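Local coordinates for protein PipY (Synechococcus elongatus, PDB 5NLC) that binds pyridoxal 5'-phosphate and probably takes part in the homeostasis of this vitamin B6 cofactor, at residues M192-S195 with S196-P199; G158-A161 with A162-Q165; L8-L11 with R12-P16; E35-A39 with G40-F44. One frame throughout, in Å; residues are numbered along the deposited sequence. Where two conformers were deposited one is given.

Contact 1: M192-S195 with S196-P199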
loop_
_atom_site.group_PDB
_atom_site.type_symbol
_atom_site.label_atom_id
_atom_site.label_comp_id
_atom_site.label_asym_id
_atom_site.label_seq_id
_atom_site.Cartn_x
_atom_site.Cartn_y
_atom_site.Cartn_z
ATOM N N MET A 192 3.408 -1.254 -5.755
ATOM C CA MET A 192 3.435 -2.414 -6.643
ATOM C C MET A 192 4.732 -3.193 -6.328
ATOM O O MET A 192 5.735 -2.586 -6.046
ATOM C CB MET A 192 3.379 -2.018 -8.143
ATOM C CG MET A 192 4.451 -1.047 -8.651
ATOM S SD MET A 192 4.128 -0.423 -10.346
ATOM C CE MET A 192 5.643 0.382 -10.765
ATOM N N GLY A 193 4.687 -4.512 -6.385
ATOM C CA GLY A 193 5.854 -5.366 -6.124
ATOM C C GLY A 193 5.652 -6.120 -4.812
ATOM O O GLY A 193 5.573 -5.497 -3.765
ATOM N N MET A 194 5.552 -7.437 -4.890
ATOM C CA MET A 194 5.365 -8.288 -3.749
ATOM C C MET A 194 6.513 -9.306 -3.719
ATOM O O MET A 194 7.507 -9.158 -4.477
ATOM C CB MET A 194 3.956 -8.887 -3.740
ATOM C CG MET A 194 3.394 -9.489 -5.021
ATOM S SD MET A 194 4.254 -10.974 -5.553
ATOM C CE MET A 194 3.561 -12.211 -4.466
ATOM N N SER A 195 6.385 -10.346 -2.909
ATOM C CA SER A 195 7.536 -11.198 -2.574
ATOM C C SER A 195 8.258 -11.756 -3.780
ATOM O O SER A 195 9.459 -11.746 -3.805
ATOM C CB SER A 195 7.086 -12.355 -1.642
ATOM O OG SER A 195 6.015 -13.025 -2.312
ATOM N N SER A 196 7.549 -12.171 -4.812
ATOM C CA SER A 196 8.217 -12.774 -5.964
ATOM C C SER A 196 8.429 -11.828 -7.155
ATOM O O SER A 196 9.151 -12.165 -8.042
ATOM C CB SER A 196 7.402 -13.943 -6.444
ATOM O OG SER A 196 6.052 -13.560 -6.540
ATOM N N ASP A 197 7.776 -10.669 -7.186
ATOM C CA ASP A 197 7.874 -9.820 -8.360
ATOM C C ASP A 197 8.394 -8.419 -8.098
ATOM O O ASP A 197 8.459 -7.590 -9.048
ATOM C CB ASP A 197 6.584 -9.817 -9.155
ATOM C CG ASP A 197 5.440 -9.100 -8.473
ATOM O OD1 ASP A 197 5.697 -8.332 -7.504
ATOM O OD2 ASP A 197 4.279 -9.250 -8.991
ATOM N N TRP A 198 8.866 -8.150 -6.881
ATOM C CA TRP A 198 9.308 -6.775 -6.570
ATOM C C TRP A 198 10.508 -6.276 -7.431
ATOM O O TRP A 198 10.576 -5.122 -7.702
ATOM C CB TRP A 198 9.567 -6.519 -5.059
ATOM C CG TRP A 198 10.736 -7.259 -4.477
ATOM C CD1 TRP A 198 10.692 -8.398 -3.698
ATOM C CD2 TRP A 198 12.094 -6.903 -4.569
ATOM N NE1 TRP A 198 11.944 -8.793 -3.336
ATOM C CE2 TRP A 198 12.842 -7.916 -3.883
ATOM C CE3 TRP A 198 12.788 -5.884 -5.226
ATOM C CZ2 TRP A 198 14.224 -7.866 -3.772
ATOM C CZ3 TRP A 198 14.169 -5.839 -5.108
ATOM C CH2 TRP A 198 14.880 -6.851 -4.429
ATOM N N PRO A 199 11.424 -7.153 -7.856
ATOM C CA PRO A 199 12.477 -6.592 -8.747
ATOM C C PRO A 199 11.885 -6.023 -10.059
ATOM O O PRO A 199 12.348 -5.003 -10.559
ATOM C CB PRO A 199 13.412 -7.784 -8.971
ATOM C CG PRO A 199 13.196 -8.662 -7.750
ATOM C CD PRO A 199 11.730 -8.539 -7.459
#
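M194 and D197 both hold CG between the backbone N and the carbonyl carbon (chi1 46° and 70°). M194 bends again at chi2 and chi3, folding its thioether over the turn, while the D197 carboxylate reaches back to the M194 backbone. The two side chains cross at about a right angle, with M194 CG 3.6 Å from D197 OD1. That oxygen takes the amide hydrogen of M194 in an almost straight bond (N to OD1 2.8 Å, 170° at the hydrogen), met close to the line of its own C-O bond, and it also lies 3.3 Å from G193 CA. In return D197 N donates to M194 O at 3.1 Å, from above the carbonyl plane; W198 N adds a weak bond to the same oxygen. M194 SD sits 3.3 Å from S196 OG. With an alanine at D197, M194 N is likely to lose this acceptor and the turn one of its closing bonds. G193 must be small, since a CB there would press on W198 CA and on the preceding carbonyl. W198 NE1 is bonded to Q214. This tight loop between strand 189-191 and helix 198-203 carries S195, which contacts pyridoxal 5'-phosphate in the cofactor-bound protein; the cofactor is absent here. It is the strand-to-helix loop of a fold type III (modified TIM) barrel that helps form the cofactor site, probably near its phosphate.

Contact 2: G158-A161 with A162-Q165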
loop_
_atom_site.group_PDB
_atom_site.type_symbol
_atom_site.label_atom_id
_atom_site.label_comp_id
_atom_site.label_asym_id
_atom_site.label_seq_id
_atom_site.Cartn_x
_atom_site.Cartn_y
_atom_site.Cartn_z
ATOM N N GLY A 158 -0.530 -16.022 -11.003
ATOM C CA GLY A 158 -0.202 -16.818 -12.177
ATOM C C GLY A 158 0.127 -16.023 -13.437
ATOM O O GLY A 158 0.463 -16.617 -14.446
ATOM N N LEU A 159 0.048 -14.696 -13.393
ATOM C CA LEU A 159 0.558 -13.855 -14.482
ATOM C C LEU A 159 2.055 -14.205 -14.810
ATOM O O LEU A 159 2.875 -14.427 -13.909
ATOM C CB LEU A 159 0.466 -12.381 -14.036
ATOM C CG LEU A 159 0.144 -11.392 -15.121
ATOM C CD1 LEU A 159 -1.203 -11.698 -15.753
ATOM C CD2 LEU A 159 0.244 -9.971 -14.616
ATOM N N THR A 160 2.416 -14.240 -16.080
ATOM C CA THR A 160 3.837 -14.455 -16.451
ATOM C C THR A 160 4.729 -13.289 -16.026
ATOM O O THR A 160 4.268 -12.213 -15.768
ATOM C CB THR A 160 4.016 -14.712 -17.949
ATOM O OG1 THR A 160 3.820 -13.505 -18.703
ATOM C CG2 THR A 160 3.038 -15.824 -18.403
ATOM N N ALA A 161 6.039 -13.517 -15.933
ATOM C CA ALA A 161 6.989 -12.456 -15.652
ATOM C C ALA A 161 6.850 -11.353 -16.710
ATOM O O ALA A 161 6.793 -10.180 -16.369
ATOM C CB ALA A 161 8.455 -13.008 -15.575
ATOM N N ALA A 162 6.724 -11.735 -17.987
ATOM C CA ALA A 162 6.573 -10.738 -19.055
ATOM C C ALA A 162 5.312 -9.903 -18.914
ATOM O O ALA A 162 5.349 -8.667 -19.030
ATOM C CB ALA A 162 6.672 -11.412 -20.432
ATOM N N GLU A 163 4.219 -10.565 -18.616
ATOM C CA GLU A 163 2.926 -9.921 -18.469
ATOM C C GLU A 163 2.969 -9.008 -17.214
ATOM O O GLU A 163 2.346 -7.928 -17.191
ATOM C CB GLU A 163 1.820 -10.953 -18.347
ATOM C CG GLU A 163 1.394 -11.616 -19.623
ATOM C CD GLU A 163 0.591 -12.906 -19.412
ATOM O OE1 GLU A 163 0.539 -13.522 -18.298
ATOM O OE2 GLU A 163 0.061 -13.391 -20.430
ATOM N N THR A 164 3.714 -9.415 -16.176
ATOM C CA THR A 164 3.878 -8.590 -14.995
ATOM C C THR A 164 4.698 -7.336 -15.266
ATOM O O THR A 164 4.354 -6.230 -14.816
ATOM C CB THR A 164 4.500 -9.401 -13.843
ATOM O OG1 THR A 164 3.639 -10.511 -13.605
ATOM C CG2 THR A 164 4.690 -8.527 -12.621
ATOM N N GLN A 165 5.790 -7.486 -15.940
ATOM C CA GLN A 165 6.587 -6.312 -16.348
ATOM C C GLN A 165 5.729 -5.293 -17.097
ATOM O O GLN A 165 5.760 -4.079 -16.793
ATOM C CB GLN A 165 7.727 -6.758 -17.273
ATOM C CG GLN A 165 8.564 -5.548 -17.675
ATOM C CD GLN A 165 9.593 -5.905 -18.640
ATOM O OE1 GLN A 165 9.243 -6.302 -19.773
ATOM N NE2 GLN A 165 10.897 -5.793 -18.244
#
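A162, second residue of the helix, holds its CB 3.9 Å from T160 OG1, the hydroxyl at the N-cap. E163 follows and closes a capping box with that threonine. Its amide donates to T160 OG1 (N to OG1 3.0 Å), and its carboxylate returns to accept the T160 amide, with T160 N 3.0 Å from E163 OE1 in a nearly straight bond (168° at the hydrogen). The donor meets OE1 on the anti side, 29° out of the carboxylate plane. With CG beside its own backbone N (chi1 -77°) and the rest of the chain extended, E163 spans the start of the helix, and its CB packs 3.7 Å from L159 CG. A negative group here would probably also interact favourably with the helix N-terminus. T164 grips T160 O twice, through N at 2.9 Å and OG1 at 2.8 Å, from opposite faces of the carbonyl plane; this double hold pins the peptide of the N-cap residue. L159 CD2 lies against T164 OG1 at 3.6 Å. Q165 continues the i to i-4 pattern that T164 N began, its N bonded to A161 O at 2.9 Å. The cap thus starts helix 161-181 after the loop that leaves strand 147-152. L159 leans on L120, T164 on A155 and on D197 just before helix 198-203, and Q165 on E204 just beyond that helix.

Contact 3: L8-L11 with R12-P16; sequences LASL and RSQLP
The last turns of helix 4-14, an outer helix of the modified TIM barrel, bring L8 and R12 together one turn apart. The backbone bond from R12 N to L8 O (2.9 Å) is regular, and beside it the two side chains cross at a slant: L8 CD2 sits over the centre of one face of the R12 guanidinium, 3.8 Å from its plane. CG of L8 stands opposite its backbone N (chi1 -178°), which places the leucine methyls against CD, NE and CZ of the arginine, itself extended from CG to NE. The charged end of R12 continues to G40 O, bonded through NH2. Beyond R12 the bonding pattern shortens. S13 N still reaches A9 O at 3.0 Å, but Q14 N bonds L11 O at 2.9 Å, arriving from above the carbonyl plane, and keeps only a weak bond to S10 O. S13 OG bends back to donate to S10 O at 2.7 Å, so a side chain takes part in satisfying the last turn. On the buried side L11 packs against L21 of strand 20-24 and W198 of helix 198-203, and L15 joins the same two neighbours. As the chain leaves the helix, L15 CG comes to rest 3.3 Å from L11 O.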
loop_
_atom_site.group_PDB
_atom_site.type_symbol
_atom_site.label_atom_id
_atom_site.label_comp_id
_atom_site.label_asym_id
_atom_site.label_seq_id
_atom_site.Cartn_x
_atom_site.Cartn_y
_atom_site.Cartn_z
ATOM N N LEU A 8 17.500 -7.507 6.242
ATOM C CA LEU A 8 17.139 -6.116 5.930
ATOM C C LEU A 8 18.298 -5.403 5.213
ATOM O O LEU A 8 18.063 -4.676 4.263
ATOM C CB LEU A 8 16.750 -5.305 7.184
ATOM C CG LEU A 8 16.321 -3.871 6.871
ATOM C CD1 LEU A 8 15.098 -3.874 5.966
ATOM C CD2 LEU A 8 15.959 -3.059 8.104
ATOM N N ALA A 9 19.523 -5.573 5.683
ATOM C CA ALA A 9 20.708 -4.975 5.043
ATOM C C ALA A 9 20.896 -5.390 3.584
ATOM O O ALA A 9 21.369 -4.597 2.708
ATOM C CB ALA A 9 21.964 -5.334 5.802
ATOM N N SER A 10 20.600 -6.657 3.341
ATOM C CA SER A 10 20.765 -7.228 2.034
ATOM C C SER A 10 19.733 -6.646 1.109
ATOM O O SER A 10 20.061 -6.208 -0.014
ATOM C CB SER A 10 20.714 -8.747 2.121
ATOM O OG SER A 10 20.790 -9.278 0.848
ATOM N N LEU A 11 18.482 -6.594 1.562
ATOM C CA LEU A 11 17.443 -5.970 0.749
ATOM C C LEU A 11 17.687 -4.521 0.478
ATOM O O LEU A 11 17.603 -4.071 -0.699
ATOM C CB LEU A 11 16.120 -6.101 1.416
ATOM C CG LEU A 11 15.588 -7.493 1.454
ATOM C CD1 LEU A 11 14.648 -7.672 2.653
ATOM C CD2 LEU A 11 14.880 -7.749 0.156
ATOM N N ARG A 12 17.993 -3.765 1.525
ATOM C CA ARG A 12 18.252 -2.336 1.319
ATOM C C ARG A 12 19.434 -2.107 0.339
ATOM O O ARG A 12 19.415 -1.127 -0.402
ATOM C CB ARG A 12 18.526 -1.612 2.637
ATOM C CG ARG A 12 17.283 -1.487 3.469
ATOM C CD ARG A 12 17.630 -0.894 4.837
ATOM N NE ARG A 12 16.416 -0.350 5.475
ATOM C CZ ARG A 12 16.374 0.444 6.561
ATOM N NH1 ARG A 12 17.493 0.826 7.204
ATOM N NH2 ARG A 12 15.179 0.841 7.019
ATOM N N SER A 13 20.437 -3.004 0.323
ATOM C CA SER A 13 21.545 -2.816 -0.591
ATOM C C SER A 13 21.101 -2.968 -2.049
ATOM O O SER A 13 21.768 -2.461 -2.927
ATOM C CB SER A 13 22.728 -3.718 -0.267
ATOM O OG SER A 13 22.415 -5.063 -0.590
ATOM N N GLN A 14 20.008 -3.681 -2.293
ATOM C CA GLN A 14 19.497 -3.860 -3.634
ATOM C C GLN A 14 18.583 -2.727 -4.082
ATOM O O GLN A 14 18.317 -2.647 -5.229
ATOM C CB GLN A 14 18.774 -5.206 -3.799
ATOM C CG GLN A 14 19.613 -6.411 -3.452
ATOM C CD GLN A 14 18.807 -7.688 -3.365
ATOM O OE1 GLN A 14 18.708 -8.297 -2.305
ATOM N NE2 GLN A 14 18.240 -8.101 -4.479
ATOM N N LEU A 15 18.136 -1.839 -3.199
ATOM C CA LEU A 15 17.137 -0.899 -3.581
ATOM C C LEU A 15 17.694 0.523 -3.773
ATOM O O LEU A 15 18.576 0.951 -3.050
ATOM C CB LEU A 15 16.028 -0.866 -2.540
ATOM C CG LEU A 15 15.368 -2.229 -2.273
ATOM C CD1 LEU A 15 14.517 -2.136 -1.049
ATOM C CD2 LEU A 15 14.518 -2.704 -3.438
ATOM N N PRO A 16 17.162 1.265 -4.727
ATOM C CA PRO A 16 17.478 2.709 -4.806
ATOM C C PRO A 16 16.728 3.474 -3.706
ATOM O O PRO A 16 15.749 2.939 -3.181
ATOM C CB PRO A 16 16.966 3.102 -6.163
ATOM C CG PRO A 16 15.907 2.124 -6.473
ATOM C CD PRO A 16 16.229 0.847 -5.769
#

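Contact 4: E35-A39 with G40-F44; sequences EAYAA and GQRHF
The R42 guanidinium stacks over one face of the Y37 ring, centres 3.6 Å apart and planes only 8° from parallel, a stacked cation-pi pair. A bend of the arginine chain at chi2 (-71°) turns it back over the tyrosine. From there NH1 donates to two carbonyls at once, Y37 O at 2.9 Å and Q41 O, also at 2.9 Å, the second lying in the guanidinium plane. A water at the guanidinium edge accepts from R42 NH2 at 3.0 Å and donates to Y37 O at 2.9 Å. G40 N adds a bond to Y37 O at 2.9 Å, giving that oxygen three donors. Q41 N reaches A36 O at 3.0 Å, and with G40 at positive phi (117°) these two bonds make a Schellman motif; a side chain at G40 would collide with A39 O. On the strand side, A36 CB meets the edge of the F44 ring, 3.9 Å from CE2, joining helix 30-38 to strand 43-46 in a beta-alpha-beta unit. Q41 NE2 is held by H43 O and L21 O. Farther out, D64 grips both partners of the stack, one oxygen in a salt bridge with R42 NE, the other bonded to Y37 OH, next to P63, a calcium ligand in another structure of this protein. A leucine at R42 would probably leave D64 without its cationic mate and Y37 O with fewer donors. The arginine charge is thus shared among a pi face, two carbonyls, a water and a carboxylate, which together would be expected to fix its rotation.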
loop_
_atom_site.group_PDB
_atom_site.type_symbol
_atom_site.label_atom_id
_atom_site.label_comp_id
_atom_site.label_asym_id
_atom_site.label_seq_id
_atom_site.Cartn_x
_atom_site.Cartn_y
_atom_site.Cartn_z
ATOM N N GLU A 35 12.450 -6.523 16.779
ATOM C CA GLU A 35 13.751 -6.833 16.181
ATOM C C GLU A 35 14.007 -6.071 14.844
ATOM O O GLU A 35 15.123 -5.551 14.623
ATOM C CB GLU A 35 13.978 -8.354 16.064
ATOM C CG GLU A 35 15.353 -8.792 15.633
ATOM C CD GLU A 35 15.559 -10.310 15.600
ATOM O OE1 GLU A 35 14.760 -11.101 16.218
ATOM O OE2 GLU A 35 16.531 -10.742 14.942
ATOM N N ALA A 36 12.998 -6.040 13.975
ATOM C CA ALA A 36 13.094 -5.308 12.741
ATOM C C ALA A 36 13.267 -3.844 12.930
ATOM O O ALA A 36 14.063 -3.217 12.226
ATOM C CB ALA A 36 11.916 -5.596 11.834
ATOM N N TYR A 37 12.540 -3.285 13.874
ATOM C CA TYR A 37 12.681 -1.880 14.246
ATOM C C TYR A 37 14.109 -1.529 14.703
ATOM O O TYR A 37 14.709 -0.526 14.274
ATOM C CB TYR A 37 11.608 -1.513 15.258
ATOM C CG TYR A 37 11.521 -0.029 15.552
ATOM C CD1 TYR A 37 12.424 0.561 16.427
ATOM C CD2 TYR A 37 10.550 0.755 14.976
ATOM C CE1 TYR A 37 12.375 1.924 16.717
ATOM C CE2 TYR A 37 10.468 2.141 15.287
ATOM C CZ TYR A 37 11.387 2.687 16.137
ATOM O OH TYR A 37 11.392 4.023 16.428
ATOM N N ALA A 38 14.688 -2.400 15.505
ATOM C CA ALA A 38 16.040 -2.173 15.975
ATOM C C ALA A 38 17.011 -2.187 14.837
ATOM O O ALA A 38 18.000 -1.534 14.897
ATOM C CB ALA A 38 16.407 -3.273 16.974
ATOM N N ALA A 39 16.726 -2.953 13.804
ATOM C CA ALA A 39 17.590 -2.983 12.615
ATOM C C ALA A 39 17.355 -1.817 11.670
ATOM O O ALA A 39 18.105 -1.695 10.720
ATOM C CB ALA A 39 17.377 -4.274 11.846
ATOM N N GLY A 40 16.358 -0.981 11.922
ATOM C CA GLY A 40 16.132 0.238 11.150
ATOM C C GLY A 40 14.778 0.248 10.394
ATOM O O GLY A 40 14.450 1.247 9.732
ATOM N N GLN A 41 13.984 -0.834 10.474
ATOM C CA GLN A 41 12.726 -0.850 9.753
ATOM C C GLN A 41 11.667 -0.023 10.458
ATOM O O GLN A 41 11.508 -0.116 11.713
ATOM C CB GLN A 41 12.250 -2.273 9.577
ATOM C CG GLN A 41 11.036 -2.476 8.688
ATOM C CD GLN A 41 11.252 -2.095 7.251
ATOM O OE1 GLN A 41 12.391 -2.150 6.765
ATOM N NE2 GLN A 41 10.164 -1.672 6.541
ATOM N N ARG A 42 10.889 0.753 9.656
ATOM C CA ARG A 42 9.824 1.606 10.147
ATOM C C ARG A 42 8.460 1.391 9.576
ATOM O O ARG A 42 7.451 1.702 10.244
ATOM C CB ARG A 42 10.191 3.080 9.966
ATOM C CG ARG A 42 11.472 3.464 10.735
ATOM C CD ARG A 42 11.277 3.500 12.207
ATOM N NE ARG A 42 12.518 3.841 12.940
ATOM C CZ ARG A 42 13.463 2.990 13.331
ATOM N NH1 ARG A 42 13.399 1.703 13.056
ATOM N NH2 ARG A 42 14.493 3.455 14.020
ATOM N N HIS A 43 8.392 0.863 8.358
ATOM C CA HIS A 43 7.115 0.617 7.697
ATOM C C HIS A 43 6.721 -0.839 7.770
ATOM O O HIS A 43 7.478 -1.721 7.334
ATOM C CB HIS A 43 7.252 0.998 6.233
ATOM C CG HIS A 43 7.525 2.448 6.017
ATOM N ND1 HIS A 43 6.568 3.422 6.227
ATOM C CD2 HIS A 43 8.654 3.097 5.635
ATOM C CE1 HIS A 43 7.095 4.616 6.003
ATOM N NE2 HIS A 43 8.346 4.437 5.580
ATOM N N PHE A 44 5.570 -1.091 8.354
ATOM C CA PHE A 44 5.046 -2.414 8.565
ATOM C C PHE A 44 3.673 -2.511 8.013
ATOM O O PHE A 44 2.905 -1.544 8.048
ATOM C CB PHE A 44 5.040 -2.757 10.051
ATOM C CG PHE A 44 6.411 -2.862 10.630
ATOM C CD1 PHE A 44 7.057 -1.733 11.078
ATOM C CD2 PHE A 44 7.115 -4.052 10.562
ATOM C CE1 PHE A 44 8.351 -1.779 11.589
ATOM C CE2 PHE A 44 8.412 -4.117 11.081
ATOM C CZ PHE A 44 9.044 -3.000 11.589
HETATM O O HOH W 1 16.729 1.509 14.710
#

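Along the chain the order is contact 3, contact 4, contact 2, contact 1, all within one barrel domain. Contact 1 lies between two neighbours: its centre is about 11 Å from that of contact 2, where D197 touches T164, and about 14 Å from that of contact 3, where W198 packs on L11 and L15. Contact 3 meets contact 4, centres about 13 Å apart, through the probable R12-G40 hydrogen bond and L8 against Q41. Contacts 2 and 4 are the most distant pair, centres about 31 Å apart. Helices 4-14 and 198-203 thus meet near the loop with S195, a residue of the pyridoxal 5'-phosphate site, empty here, while contact 4 links helix 30-38 to strand 43-46.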